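Local coordinates for protein nicotinate-nucleotide diphosphorylase (Carboxylating) (PDB 5HUO) that catalyses the transfer of a phosphoribosyl group to quinolinate with loss of carbon dioxide, yielding nicotinate ribonucleotide and diphosphate for NAD(+) synthesis, at residues Ile38-Lys43 / Arg87-Leu91; Ala67-Ala73 / Asp113-Ile119; Ala76-Leu82 / Phe103-Leu109; Met145-Tyr149 / Ser292-Thr296. One frame throughout, in Å; residues are numbered along the deposited sequence.

Contact 1. Residues Ile38-Lys43 / Arg87-Leu91; sequences IDDTLK and RVFTL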
loop_
_atom_site.group_PDB
_atom_site.type_symbol
_atom_site.label_atom_id
_atom_site.label_comp_id
_atom_site.label_asym_id
_atom_site.label_seq_id
_atom_site.Cartn_x
_atom_site.Cartn_y
_atom_site.Cartn_z
ATOM N N ILE A 38 -9.868 -0.737 -11.872
ATOM C CA ILE A 38 -10.034 0.751 -11.589
ATOM C C ILE A 38 -10.207 1.170 -10.140
ATOM O O ILE A 38 -9.882 2.268 -9.767
ATOM C CB ILE A 38 -11.170 1.354 -12.422
ATOM C CG1 ILE A 38 -12.513 0.794 -11.954
ATOM C CG2 ILE A 38 -10.981 1.057 -13.877
ATOM C CD1 ILE A 38 -13.710 1.416 -12.647
ATOM N N ASP A 39 -10.662 0.240 -9.314
ATOM C CA ASP A 39 -10.977 0.571 -7.923
ATOM C C ASP A 39 -9.887 1.317 -7.142
ATOM O O ASP A 39 -10.185 2.318 -6.506
ATOM C CB ASP A 39 -11.400 -0.657 -7.154
ATOM C CG ASP A 39 -12.850 -1.034 -7.387
ATOM O OD1 ASP A 39 -13.499 -0.525 -8.325
ATOM O OD2 ASP A 39 -13.343 -1.908 -6.608
ATOM N N ASP A 40 -8.643 0.832 -7.152
ATOM C CA ASP A 40 -7.593 1.481 -6.345
ATOM C C ASP A 40 -7.366 2.896 -6.748
ATOM O O ASP A 40 -7.182 3.759 -5.896
ATOM C CB ASP A 40 -6.292 0.732 -6.392
ATOM C CG ASP A 40 -6.325 -0.531 -5.559
ATOM O OD1 ASP A 40 -7.055 -0.585 -4.521
ATOM O OD2 ASP A 40 -5.651 -1.511 -5.965
ATOM N N THR A 41 -7.430 3.142 -8.047
ATOM C CA THR A 41 -7.251 4.488 -8.632
ATOM C C THR A 41 -8.372 5.436 -8.236
ATOM O O THR A 41 -8.131 6.587 -7.842
ATOM C CB THR A 41 -7.242 4.415 -10.174
ATOM O OG1 THR A 41 -6.201 3.584 -10.615
ATOM C CG2 THR A 41 -7.056 5.727 -10.771
ATOM N N LEU A 42 -9.608 4.951 -8.313
ATOM C CA LEU A 42 -10.773 5.778 -7.915
ATOM C C LEU A 42 -10.814 6.079 -6.415
ATOM O O LEU A 42 -11.074 7.190 -6.006
ATOM C CB LEU A 42 -12.085 5.137 -8.313
ATOM C CG LEU A 42 -12.343 4.709 -9.767
ATOM C CD1 LEU A 42 -13.820 4.662 -10.034
ATOM C CD2 LEU A 42 -11.691 5.569 -10.770
ATOM N N LYS A 43 -10.470 5.087 -5.604
ATOM C CA LYS A 43 -10.344 5.327 -4.186
ATOM C C LYS A 43 -9.334 6.438 -3.912
ATOM O O LYS A 43 -9.565 7.317 -3.087
ATOM C CB LYS A 43 -9.945 4.082 -3.439
ATOM C CG LYS A 43 -11.110 3.148 -3.284
ATOM C CD LYS A 43 -10.787 2.048 -2.279
ATOM C CE LYS A 43 -10.885 0.676 -2.890
ATOM N NZ LYS A 43 -11.065 -0.305 -1.794
ATOM N N ARG A 87 -18.795 4.065 -10.913
ATOM C CA ARG A 87 -18.051 3.307 -9.885
ATOM C C ARG A 87 -17.567 4.206 -8.763
ATOM O O ARG A 87 -17.495 3.810 -7.632
ATOM C CB ARG A 87 -16.885 2.543 -10.534
ATOM C CG ARG A 87 -16.154 1.638 -9.572
ATOM C CD ARG A 87 -17.041 0.573 -8.985
ATOM N NE ARG A 87 -16.299 -0.330 -8.148
ATOM C CZ ARG A 87 -16.804 -1.037 -7.137
ATOM N NH1 ARG A 87 -16.029 -1.789 -6.388
ATOM N NH2 ARG A 87 -18.061 -1.014 -6.840
ATOM N N VAL A 88 -17.300 5.442 -9.088
ATOM C CA VAL A 88 -16.898 6.413 -8.063
ATOM C C VAL A 88 -17.964 6.488 -6.967
ATOM O O VAL A 88 -17.641 6.499 -5.770
ATOM C CB VAL A 88 -16.675 7.810 -8.635
ATOM C CG1 VAL A 88 -16.402 8.809 -7.532
ATOM C CG2 VAL A 88 -15.519 7.821 -9.602
ATOM N N PHE A 89 -19.225 6.544 -7.374
ATOM C CA PHE A 89 -20.366 6.613 -6.392
ATOM C C PHE A 89 -20.509 5.327 -5.602
ATOM O O PHE A 89 -20.644 5.319 -4.423
ATOM C CB PHE A 89 -21.695 6.899 -7.084
ATOM C CG PHE A 89 -21.750 8.221 -7.760
ATOM C CD1 PHE A 89 -22.114 9.345 -7.073
ATOM C CD2 PHE A 89 -21.376 8.348 -9.098
ATOM C CE1 PHE A 89 -22.110 10.585 -7.688
ATOM C CE2 PHE A 89 -21.373 9.580 -9.730
ATOM C CZ PHE A 89 -21.760 10.694 -9.019
ATOM N N THR A 90 -20.410 4.242 -6.306
ATOM C CA THR A 90 -20.615 2.908 -5.765
ATOM C C THR A 90 -19.559 2.430 -4.747
ATOM O O THR A 90 -19.862 1.684 -3.837
ATOM C CB THR A 90 -20.698 1.942 -6.938
ATOM O OG1 THR A 90 -21.944 2.177 -7.567
ATOM C CG2 THR A 90 -20.719 0.580 -6.507
ATOM N N LEU A 91 -18.316 2.833 -4.930
ATOM C CA LEU A 91 -17.276 2.614 -3.915
ATOM C C LEU A 91 -17.500 3.407 -2.621
ATOM O O LEU A 91 -17.137 2.962 -1.539
ATOM C CB LEU A 91 -15.949 3.065 -4.438
ATOM C CG LEU A 91 -15.311 2.198 -5.498
ATOM C CD1 LEU A 91 -14.121 2.966 -6.058
ATOM C CD2 LEU A 91 -14.857 0.878 -4.913
#

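Contact 2. Residues Ala67-Ala73 / Asp113-Ile119; sequences AKVSLFA and DLVLEII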
loop_
_atom_site.group_PDB
_atom_site.type_symbol
_atom_site.label_atom_id
_atom_site.label_comp_id
_atom_site.label_asym_id
_atom_site.label_seq_id
_atom_site.Cartn_x
_atom_site.Cartn_y
_atom_site.Cartn_z
ATOM N N ALA A 67 -32.210 11.131 -2.858
ATOM C CA ALA A 67 -32.334 12.200 -3.822
ATOM C C ALA A 67 -31.926 11.707 -5.195
ATOM O O ALA A 67 -31.344 10.648 -5.338
ATOM C CB ALA A 67 -31.484 13.367 -3.397
ATOM N N LYS A 68 -32.277 12.491 -6.186
ATOM C CA LYS A 68 -31.956 12.180 -7.549
ATOM C C LYS A 68 -31.280 13.375 -8.173
ATOM O O LYS A 68 -31.686 14.491 -7.956
ATOM C CB LYS A 68 -33.195 11.820 -8.358
ATOM C CG LYS A 68 -32.906 11.543 -9.829
ATOM C CD LYS A 68 -33.936 10.645 -10.537
ATOM C CE LYS A 68 -35.277 11.319 -10.846
ATOM N NZ LYS A 68 -35.091 12.663 -11.476
ATOM N N VAL A 69 -30.247 13.094 -8.970
ATOM C CA VAL A 69 -29.514 14.099 -9.729
ATOM C C VAL A 69 -29.292 13.578 -11.117
ATOM O O VAL A 69 -29.131 12.399 -11.315
ATOM C CB VAL A 69 -28.112 14.343 -9.224
ATOM C CG1 VAL A 69 -27.539 15.602 -9.870
ATOM C CG2 VAL A 69 -28.124 14.600 -7.777
ATOM N N SER A 70 -29.253 14.485 -12.069
ATOM C CA SER A 70 -29.110 14.150 -13.474
ATOM C C SER A 70 -27.744 14.531 -14.036
ATOM O O SER A 70 -27.221 15.614 -13.776
ATOM C CB SER A 70 -30.221 14.819 -14.276
ATOM O OG SER A 70 -31.458 14.252 -13.922
ATOM N N LEU A 71 -27.209 13.636 -14.829
ATOM C CA LEU A 71 -25.983 13.872 -15.535
ATOM C C LEU A 71 -26.316 14.305 -16.962
ATOM O O LEU A 71 -26.932 13.555 -17.704
ATOM C CB LEU A 71 -25.136 12.614 -15.582
ATOM C CG LEU A 71 -23.834 12.718 -16.407
ATOM C CD1 LEU A 71 -22.830 13.691 -15.822
ATOM C CD2 LEU A 71 -23.226 11.336 -16.520
ATOM N N PHE A 72 -25.884 15.502 -17.328
ATOM C CA PHE A 72 -26.149 16.075 -18.628
ATOM C C PHE A 72 -24.863 16.271 -19.423
ATOM O O PHE A 72 -23.858 16.764 -18.908
ATOM C CB PHE A 72 -26.836 17.442 -18.504
ATOM C CG PHE A 72 -28.251 17.366 -18.052
ATOM C CD1 PHE A 72 -29.246 16.966 -18.949
ATOM C CD2 PHE A 72 -28.614 17.713 -16.745
ATOM C CE1 PHE A 72 -30.557 16.840 -18.523
ATOM C CE2 PHE A 72 -29.921 17.619 -16.345
ATOM C CZ PHE A 72 -30.886 17.174 -17.227
ATOM N N ALA A 73 -24.921 15.913 -20.685
ATOM C CA ALA A 73 -23.865 16.277 -21.585
ATOM C C ALA A 73 -24.002 17.750 -21.874
ATOM O O ALA A 73 -25.101 18.232 -22.097
ATOM C CB ALA A 73 -23.962 15.476 -22.875
ATOM N N ASP A 113 -28.198 16.452 -23.541
ATOM C CA ASP A 113 -28.606 15.034 -23.436
ATOM C C ASP A 113 -28.563 14.548 -21.990
ATOM O O ASP A 113 -27.624 14.829 -21.265
ATOM C CB ASP A 113 -27.673 14.147 -24.196
ATOM C CG ASP A 113 -27.889 14.178 -25.633
ATOM O OD1 ASP A 113 -28.777 14.972 -26.081
ATOM O OD2 ASP A 113 -27.149 13.418 -26.331
ATOM N N LEU A 114 -29.604 13.822 -21.605
ATOM C CA LEU A 114 -29.667 13.194 -20.290
ATOM C C LEU A 114 -28.990 11.797 -20.343
ATOM O O LEU A 114 -29.584 10.797 -20.743
ATOM C CB LEU A 114 -31.104 13.084 -19.802
ATOM C CG LEU A 114 -31.300 12.237 -18.541
ATOM C CD1 LEU A 114 -30.690 12.902 -17.351
ATOM C CD2 LEU A 114 -32.786 12.017 -18.290
ATOM N N VAL A 115 -27.755 11.759 -19.897
ATOM C CA VAL A 115 -26.953 10.549 -19.961
ATOM C C VAL A 115 -27.296 9.547 -18.844
ATOM O O VAL A 115 -27.454 8.375 -19.077
ATOM C CB VAL A 115 -25.475 10.901 -19.869
ATOM C CG1 VAL A 115 -24.620 9.633 -19.889
ATOM C CG2 VAL A 115 -25.083 11.822 -21.022
ATOM N N LEU A 116 -27.448 10.056 -17.640
ATOM C CA LEU A 116 -27.776 9.241 -16.481
ATOM C C LEU A 116 -28.552 10.025 -15.416
ATOM O O LEU A 116 -28.386 11.226 -15.272
ATOM C CB LEU A 116 -26.496 8.727 -15.809
ATOM C CG LEU A 116 -25.982 7.358 -16.129
ATOM C CD1 LEU A 116 -25.047 6.957 -15.005
ATOM C CD2 LEU A 116 -27.034 6.284 -16.271
ATOM N N GLU A 117 -29.318 9.271 -14.633
ATOM C CA GLU A 117 -29.844 9.737 -13.391
ATOM C C GLU A 117 -29.189 8.961 -12.311
ATOM O O GLU A 117 -29.028 7.768 -12.395
ATOM C CB GLU A 117 -31.336 9.573 -13.350
ATOM C CG GLU A 117 -32.064 10.675 -14.116
ATOM C CD GLU A 117 -33.524 10.341 -14.449
ATOM O OE1 GLU A 117 -33.894 9.151 -14.564
ATOM O OE2 GLU A 117 -34.289 11.322 -14.650
ATOM N N ILE A 118 -28.749 9.685 -11.309
ATOM C CA ILE A 118 -28.073 9.104 -10.157
ATOM C C ILE A 118 -28.945 9.224 -8.887
ATOM O O ILE A 118 -29.325 10.326 -8.499
ATOM C CB ILE A 118 -26.727 9.787 -9.871
ATOM C CG1 ILE A 118 -25.831 9.742 -11.066
ATOM C CG2 ILE A 118 -25.999 9.084 -8.711
ATOM C CD1 ILE A 118 -25.904 10.974 -11.929
ATOM N N ILE A 119 -29.221 8.087 -8.238
ATOM C CA ILE A 119 -30.122 8.038 -7.069
ATOM C C ILE A 119 -29.440 7.507 -5.826
ATOM O O ILE A 119 -28.889 6.442 -5.825
ATOM C CB ILE A 119 -31.351 7.163 -7.295
ATOM C CG1 ILE A 119 -32.258 7.774 -8.326
ATOM C CG2 ILE A 119 -32.144 7.022 -6.026
ATOM C CD1 ILE A 119 -31.991 7.220 -9.711
#

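Contact 3. Residues Ala76-Leu82 / Phe103-Leu109; sequences AGVLAGL and FKDGDRL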
loop_
_atom_site.group_PDB
_atom_site.type_symbol
_atom_site.label_atom_id
_atom_site.label_comp_id
_atom_site.label_asym_id
_atom_site.label_seq_id
_atom_site.Cartn_x
_atom_site.Cartn_y
_atom_site.Cartn_z
ATOM N N ALA A 76 -20.896 18.507 -27.566
ATOM C CA ALA A 76 -21.001 17.416 -28.500
ATOM C C ALA A 76 -19.699 16.648 -28.636
ATOM O O ALA A 76 -18.617 17.239 -28.646
ATOM C CB ALA A 76 -21.432 17.917 -29.850
ATOM N N GLY A 77 -19.817 15.320 -28.693
ATOM C CA GLY A 77 -18.680 14.466 -28.824
ATOM C C GLY A 77 -19.020 13.012 -28.615
ATOM O O GLY A 77 -20.130 12.579 -28.900
ATOM N N VAL A 78 -18.054 12.267 -28.092
ATOM C CA VAL A 78 -18.230 10.849 -27.836
ATOM C C VAL A 78 -18.140 10.512 -26.365
ATOM O O VAL A 78 -17.301 11.008 -25.679
ATOM C CB VAL A 78 -17.189 10.035 -28.595
ATOM C CG1 VAL A 78 -17.428 8.548 -28.451
ATOM C CG2 VAL A 78 -17.252 10.399 -30.054
ATOM N N LEU A 79 -19.030 9.637 -25.919
ATOM C CA LEU A 79 -19.141 9.261 -24.488
ATOM C C LEU A 79 -18.191 8.159 -24.156
ATOM O O LEU A 79 -18.200 7.098 -24.780
ATOM C CB LEU A 79 -20.552 8.817 -24.112
ATOM C CG LEU A 79 -20.798 8.241 -22.711
ATOM C CD1 LEU A 79 -20.670 9.301 -21.628
ATOM C CD2 LEU A 79 -22.183 7.579 -22.627
ATOM N N ALA A 80 -17.353 8.408 -23.155
ATOM C CA ALA A 80 -16.398 7.371 -22.646
ATOM C C ALA A 80 -16.211 7.521 -21.165
ATOM O O ALA A 80 -16.061 8.638 -20.666
ATOM C CB ALA A 80 -15.045 7.452 -23.367
ATOM N N GLY A 81 -16.152 6.383 -20.492
ATOM C CA GLY A 81 -15.940 6.349 -19.041
ATOM C C GLY A 81 -17.194 6.344 -18.182
ATOM O O GLY A 81 -17.158 6.638 -17.018
ATOM N N LEU A 82 -18.294 5.972 -18.754
ATOM C CA LEU A 82 -19.583 5.973 -18.023
ATOM C C LEU A 82 -19.592 5.018 -16.796
ATOM O O LEU A 82 -20.067 5.386 -15.758
ATOM C CB LEU A 82 -20.713 5.564 -18.950
ATOM C CG LEU A 82 -22.110 5.713 -18.341
ATOM C CD1 LEU A 82 -22.452 7.194 -18.153
ATOM C CD2 LEU A 82 -23.159 5.074 -19.228
ATOM N N PHE A 103 -27.799 4.897 -22.766
ATOM C CA PHE A 103 -26.471 5.407 -23.225
ATOM C C PHE A 103 -25.369 4.449 -22.856
ATOM O O PHE A 103 -25.371 3.869 -21.791
ATOM C CB PHE A 103 -26.115 6.787 -22.584
ATOM C CG PHE A 103 -26.534 7.972 -23.374
ATOM C CD1 PHE A 103 -25.845 8.356 -24.513
ATOM C CD2 PHE A 103 -27.631 8.724 -22.978
ATOM C CE1 PHE A 103 -26.254 9.448 -25.265
ATOM C CE2 PHE A 103 -28.063 9.831 -23.733
ATOM C CZ PHE A 103 -27.377 10.183 -24.889
ATOM N N LYS A 104 -24.418 4.297 -23.743
ATOM C CA LYS A 104 -23.200 3.535 -23.401
ATOM C C LYS A 104 -21.963 4.100 -24.058
ATOM O O LYS A 104 -22.038 4.933 -24.993
ATOM C CB LYS A 104 -23.325 2.048 -23.707
ATOM C CG LYS A 104 -23.631 1.709 -25.131
ATOM C CD LYS A 104 -24.195 0.293 -25.205
ATOM C CE LYS A 104 -24.702 -0.034 -26.624
ATOM N NZ LYS A 104 -23.564 -0.385 -27.532
ATOM N N ASP A 105 -20.808 3.688 -23.534
ATOM C CA ASP A 105 -19.525 4.196 -24.055
ATOM C C ASP A 105 -19.476 3.916 -25.553
ATOM O O ASP A 105 -19.878 2.873 -25.989
ATOM C CB ASP A 105 -18.330 3.576 -23.343
ATOM C CG ASP A 105 -18.049 4.221 -22.027
ATOM O OD1 ASP A 105 -18.805 5.135 -21.598
ATOM O OD2 ASP A 105 -17.070 3.827 -21.355
ATOM N N GLY A 106 -19.066 4.936 -26.296
ATOM C CA GLY A 106 -19.033 4.932 -27.762
ATOM C C GLY A 106 -20.082 5.799 -28.425
ATOM O O GLY A 106 -19.946 6.148 -29.593
ATOM N N ASP A 107 -21.192 6.021 -27.725
ATOM C CA ASP A 107 -22.362 6.744 -28.282
ATOM C C ASP A 107 -22.069 8.182 -28.461
ATOM O O ASP A 107 -21.294 8.739 -27.742
ATOM C CB ASP A 107 -23.592 6.624 -27.391
ATOM C CG ASP A 107 -24.207 5.232 -27.389
ATOM O OD1 ASP A 107 -23.729 4.360 -28.143
ATOM O OD2 ASP A 107 -25.144 4.986 -26.593
ATOM N N ARG A 108 -22.669 8.770 -29.471
ATOM C CA ARG A 108 -22.495 10.198 -29.755
ATOM C C ARG A 108 -23.333 10.994 -28.787
ATOM O O ARG A 108 -24.394 10.572 -28.427
ATOM C CB ARG A 108 -22.772 10.563 -31.218
ATOM C CG ARG A 108 -21.609 10.126 -32.121
ATOM C CD ARG A 108 -21.263 11.111 -33.259
ATOM N NE ARG A 108 -20.608 10.488 -34.441
ATOM C CZ ARG A 108 -21.250 9.946 -35.495
ATOM N NH1 ARG A 108 -22.600 9.910 -35.565
ATOM N NH2 ARG A 108 -20.536 9.412 -36.491
ATOM N N LEU A 109 -22.818 12.135 -28.362
ATOM C CA LEU A 109 -23.490 13.050 -27.424
ATOM C C LEU A 109 -23.742 14.408 -28.069
ATOM O O LEU A 109 -23.009 14.895 -28.956
ATOM C CB LEU A 109 -22.657 13.308 -26.208
ATOM C CG LEU A 109 -22.239 12.119 -25.382
ATOM C CD1 LEU A 109 -21.125 12.469 -24.424
ATOM C CD2 LEU A 109 -23.425 11.594 -24.644
#

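Contact 4. Residues Met145-Tyr149 / Ser292-Thr296; sequences MTAAY and SGSLT. With SO4 (sulfate ion), chain I.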
loop_
_atom_site.group_PDB
_atom_site.type_symbol
_atom_site.label_atom_id
_atom_site.label_comp_id
_atom_site.label_asym_id
_atom_site.label_seq_id
_atom_site.Cartn_x
_atom_site.Cartn_y
_atom_site.Cartn_z
ATOM N N MET A 145 -11.785 13.184 -29.234
ATOM C CA MET A 145 -10.654 13.616 -30.058
ATOM C C MET A 145 -10.192 12.497 -31.004
ATOM O O MET A 145 -9.892 12.753 -32.165
ATOM C CB MET A 145 -9.499 14.106 -29.193
ATOM C CG MET A 145 -8.448 14.841 -29.993
ATOM S SD MET A 145 -7.154 15.296 -28.853
ATOM C CE MET A 145 -5.919 16.008 -29.982
ATOM N N THR A 146 -10.118 11.286 -30.467
ATOM C CA THR A 146 -9.777 10.099 -31.264
ATOM C C THR A 146 -10.762 9.925 -32.434
ATOM O O THR A 146 -10.367 9.824 -33.590
ATOM C CB THR A 146 -9.792 8.839 -30.409
ATOM O OG1 THR A 146 -8.826 8.975 -29.370
ATOM C CG2 THR A 146 -9.462 7.615 -31.250
ATOM N N ALA A 147 -12.044 10.012 -32.116
ATOM C CA ALA A 147 -13.108 9.978 -33.121
ATOM C C ALA A 147 -12.944 11.032 -34.181
ATOM O O ALA A 147 -13.120 10.761 -35.365
ATOM C CB ALA A 147 -14.467 10.120 -32.491
ATOM N N ALA A 148 -12.588 12.227 -33.756
ATOM C CA ALA A 148 -12.374 13.352 -34.686
ATOM C C ALA A 148 -11.199 13.071 -35.645
ATOM O O ALA A 148 -11.246 13.418 -36.828
ATOM C CB ALA A 148 -12.132 14.630 -33.919
ATOM N N TYR A 149 -10.120 12.518 -35.108
ATOM C CA TYR A 149 -8.961 12.187 -35.919
ATOM C C TYR A 149 -9.314 11.143 -36.963
ATOM O O TYR A 149 -8.909 11.226 -38.112
ATOM C CB TYR A 149 -7.824 11.654 -35.045
ATOM C CG TYR A 149 -6.871 12.727 -34.480
ATOM C CD1 TYR A 149 -7.353 13.865 -33.895
ATOM C CD2 TYR A 149 -5.483 12.565 -34.525
ATOM C CE1 TYR A 149 -6.491 14.790 -33.360
ATOM C CE2 TYR A 149 -4.632 13.500 -34.000
ATOM C CZ TYR A 149 -5.141 14.609 -33.433
ATOM O OH TYR A 149 -4.302 15.564 -32.901
ATOM N N SER A 292 -0.524 8.947 -32.894
ATOM C CA SER A 292 -0.509 10.302 -32.387
ATOM C C SER A 292 -0.439 10.362 -30.839
ATOM O O SER A 292 -1.291 9.876 -30.123
ATOM C CB SER A 292 -1.751 11.046 -32.857
ATOM O OG SER A 292 -1.711 12.412 -32.447
ATOM N N GLY A 293 0.548 11.071 -30.344
ATOM C CA GLY A 293 0.626 11.392 -28.906
ATOM C C GLY A 293 -0.427 12.362 -28.400
ATOM O O GLY A 293 -0.789 12.330 -27.236
ATOM N N SER A 294 -0.881 13.250 -29.287
ATOM C CA SER A 294 -1.812 14.333 -28.889
ATOM C C SER A 294 -3.139 13.820 -28.379
ATOM O O SER A 294 -3.810 14.429 -27.555
ATOM C CB SER A 294 -2.067 15.249 -30.049
ATOM O OG SER A 294 -0.851 15.753 -30.512
ATOM N N LEU A 295 -3.502 12.657 -28.887
ATOM C CA LEU A 295 -4.762 12.016 -28.457
ATOM C C LEU A 295 -4.823 11.837 -26.956
ATOM O O LEU A 295 -5.913 11.919 -26.364
ATOM C CB LEU A 295 -4.912 10.645 -29.109
ATOM C CG LEU A 295 -5.155 10.682 -30.620
ATOM C CD1 LEU A 295 -5.318 9.248 -31.104
ATOM C CD2 LEU A 295 -6.389 11.495 -30.943
ATOM N N THR A 296 -3.670 11.607 -26.348
ATOM C CA THR A 296 -3.598 11.371 -24.899
ATOM C C THR A 296 -2.905 12.478 -24.131
ATOM O O THR A 296 -3.311 12.779 -23.019
ATOM C CB THR A 296 -2.930 10.024 -24.582
ATOM O OG1 THR A 296 -1.686 9.931 -25.298
ATOM C CG2 THR A 296 -3.811 8.911 -25.010
HETATM S S SO4 I . 3.337 13.302 -31.021
HETATM O O1 SO4 I . 3.014 14.110 -32.204
HETATM O O2 SO4 I . 2.684 12.003 -31.174
HETATM O O3 SO4 I . 4.754 12.986 -31.041
HETATM O O4 SO4 I . 2.990 13.966 -29.743
#

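Contact 1. Residues Ile38-Lys43 / Arg87-Leu91
R87 NH1 gives a nearly straight hydrogen bond of 2.7 Å to D39 OD2, one half of a bidentate salt bridge between two alpha helices that pack steeply: the axes of I38-K43 and R87-L91, a turn or so of each helix, approach to 10.0 Å with their directions 78° apart. The second half runs from R87 NE to D39 OD1 at 2.8 Å. The arginine therefore holds the carboxylate side-on, one nitrogen to each oxygen. Both oxygens lie close to the guanidinium plane and are met on their syn sides, although the two flat groups are turned 26° against each other. The pairing with two bonds fixes the rotation of both ends.

The chain of R87 sets off with CG anti to the backbone N and then bends at chi2 (61°), which brings the guanidinium across to helix 35-49 while CB and CG stay beside the apolar ends of I38 and L42. L91 CD2 lies against one face of the guanidinium, offset toward its rim. D40 makes a salt bridge to R47 of a second subunit.

Leucines suit the middle of the crossing because their branches reach between the helices. L42 points its side chain at helix 82-92 and also touches F135 of helix 122-153. L91 CD1 packs on L42 CB at 3.7 Å, while L42 CD1 meets V88 CG2 at 3.6 Å.

Contact 2. Residues Ala67-Ala73 / Asp113-Ile119
Strands 66-73 and 114-119 run antiparallel, the axes of residues 67-73 and 114-119 coming within 4.6 Å, and are joined by backbone hydrogen bonds in a regular ladder until a classic beta bulge puts both V115 and L116 opposite L71. L71 N bonds to L116 O at 2.7 Å, while L71 O receives V115 N at 3.0 Å, so one residue of strand 66-73 serves two consecutive residues of its neighbour. Beyond the bulge the register has slipped by one, and A73 N reaches D113 O.

On the face carrying K68, S70, F72, L114, E117 and I119, K68 makes a long salt bridge to E117, with K68 NZ 3.5 Å from E117 OE2. The lysine starts out trans about its CA-CB bond (chi1 177°) and lies alongside I119, then folds at chi3 and chi4 to bring its amine back toward the glutamate. Its methylenes thus pack against I119 CG1 while the charged end meets its partner. Further along, F72 CE1 lies 4.0 Å from L114 CB. D113, just before strand 114-119, has its OD2 bonded to T110 N.

The other face, with V69, L71, L116 and I118, is apolar because it turns to helix 122-153: V69 and I118 meet L125, and L71 meets L133. L71 CD2 lies beside V115 CG1 at 4.0 Å, the bulge having turned this valine inward. Flanked by strands 95-98 and 304-311, the pair forms the centre of the four-stranded antiparallel sheet, packed against helices, of the NadC-type N-terminal domain.

Contact 3. Residues Ala76-Leu82 / Phe103-Leu109
The carboxylate of D105 receives two backbone N-H groups of the A76-L82 segment: L82 N approaches D105 OD1 on its syn lone pair at 3.0 Å, whereas G81 N comes to D105 OD2 from above the carboxylate plane at 2.8 Å, 42° out of it. The other flat group, the F103 ring, has R108 O in plane at its edge; next to the ring, F103 CB lies 4.0 Å from L79 CD2, which approaches the ring obliquely.

G81 is the N-cap residue of helix 82-92 and brings no side chain of its own, so D105 supplies acceptors for the N-H groups there from across the contact. Its CG stands beside the backbone N (chi1 -80°), which directs the oxygens to the start of the helix. OD2 is also bonded to the hydroxyl of Y176.

A two-stranded antiparallel ribbon carries the rest, with G77 and L109 forming a hydrogen-bonded pair. It continues with L79 N to D107 O and with G106 N to L79 O, at 2.8 Å. G106 sits in the type II turn from K104 to D107, where its positive phi suits glycine. L79 CB touches L109 CD1 at 3.7 Å and its CD2 lies near K104 O, with L136 of helix 122-153 and F304 also touching this leucine.

Two N-H groups and a tyrosine hydroxyl thus meet one aspartate, probably stabilising its negative charge, and the bonds tie the K104-D107 turn to the start of helix 82-92.

Contact 4. Residues Met145-Tyr149 / Ser292-Thr296
At the end of strand 289-291 in the parallel alpha/beta barrel domain, the short helix 294-297 packs against the long helix 122-153, chiefly by setting L295 on the ring of Y149. This is a CH-pi contact: L295 CD2 sits over the centre of one face, 3.7 Å from the ring centroid and 9° off its normal. The same methyl lies 3.7 Å from T146 CA and so serves both ring and helix backbone, while the leucine's other branch, L295 CD1, lies 3.9 Å from T146 OG1. That hydroxyl turns to its own helix, bonding to I142 O.

M145 adds a further apolar contact. With CG turned opposite the main-chain nitrogen (chi1 -167°) its chain stays extended, so that CG touches L295 CD2 while M145 CE runs on to S294 O at 3.6 Å. A long, flexible thioether suits a reach along the short helix.

S292 shapes the turn before the helix: its OG accepts from S294 N in a weak capping bond and is also bonded to I274 O. At G293, which has no side chain to crowd an anion, the backbone N points at a sulfate oxygen, too close for that bond's detail to be trusted; H297 and K165 also bind the ion. The arrangement is consistent with a phosphate-binding site for the phosphoribosyl substrate, the sulfate being probably from the crystallisation liquor.

Y149 OH comes to 3.6 Å from S294 CB, and Y149 CE2 to 3.5 Å from S292 OG.

Helix 122-153 ties the four together: contacts 1, 2 and 3 each rest side chains on it, and contact 4 includes one of its turns. Contacts 2 and 3 are close neighbours, centres about 14 Å apart, and touch at several points, for instance V115 CG1 to L82 CD1 at 3.7 Å, with the F103 ring also lying against D113 to V115. Contact 3 is nested in the chain loop that contact 2 closes. Contact 1 reaches the sheet through F89 CD1, 4.2 Å from I118 CG2. Contact 3 then bridges to contact 4 through V78 CG2 and A147 CB, 3.7 Å apart. The sulfate lies at contact 4, whose centre is about 26 Å from that of contact 1.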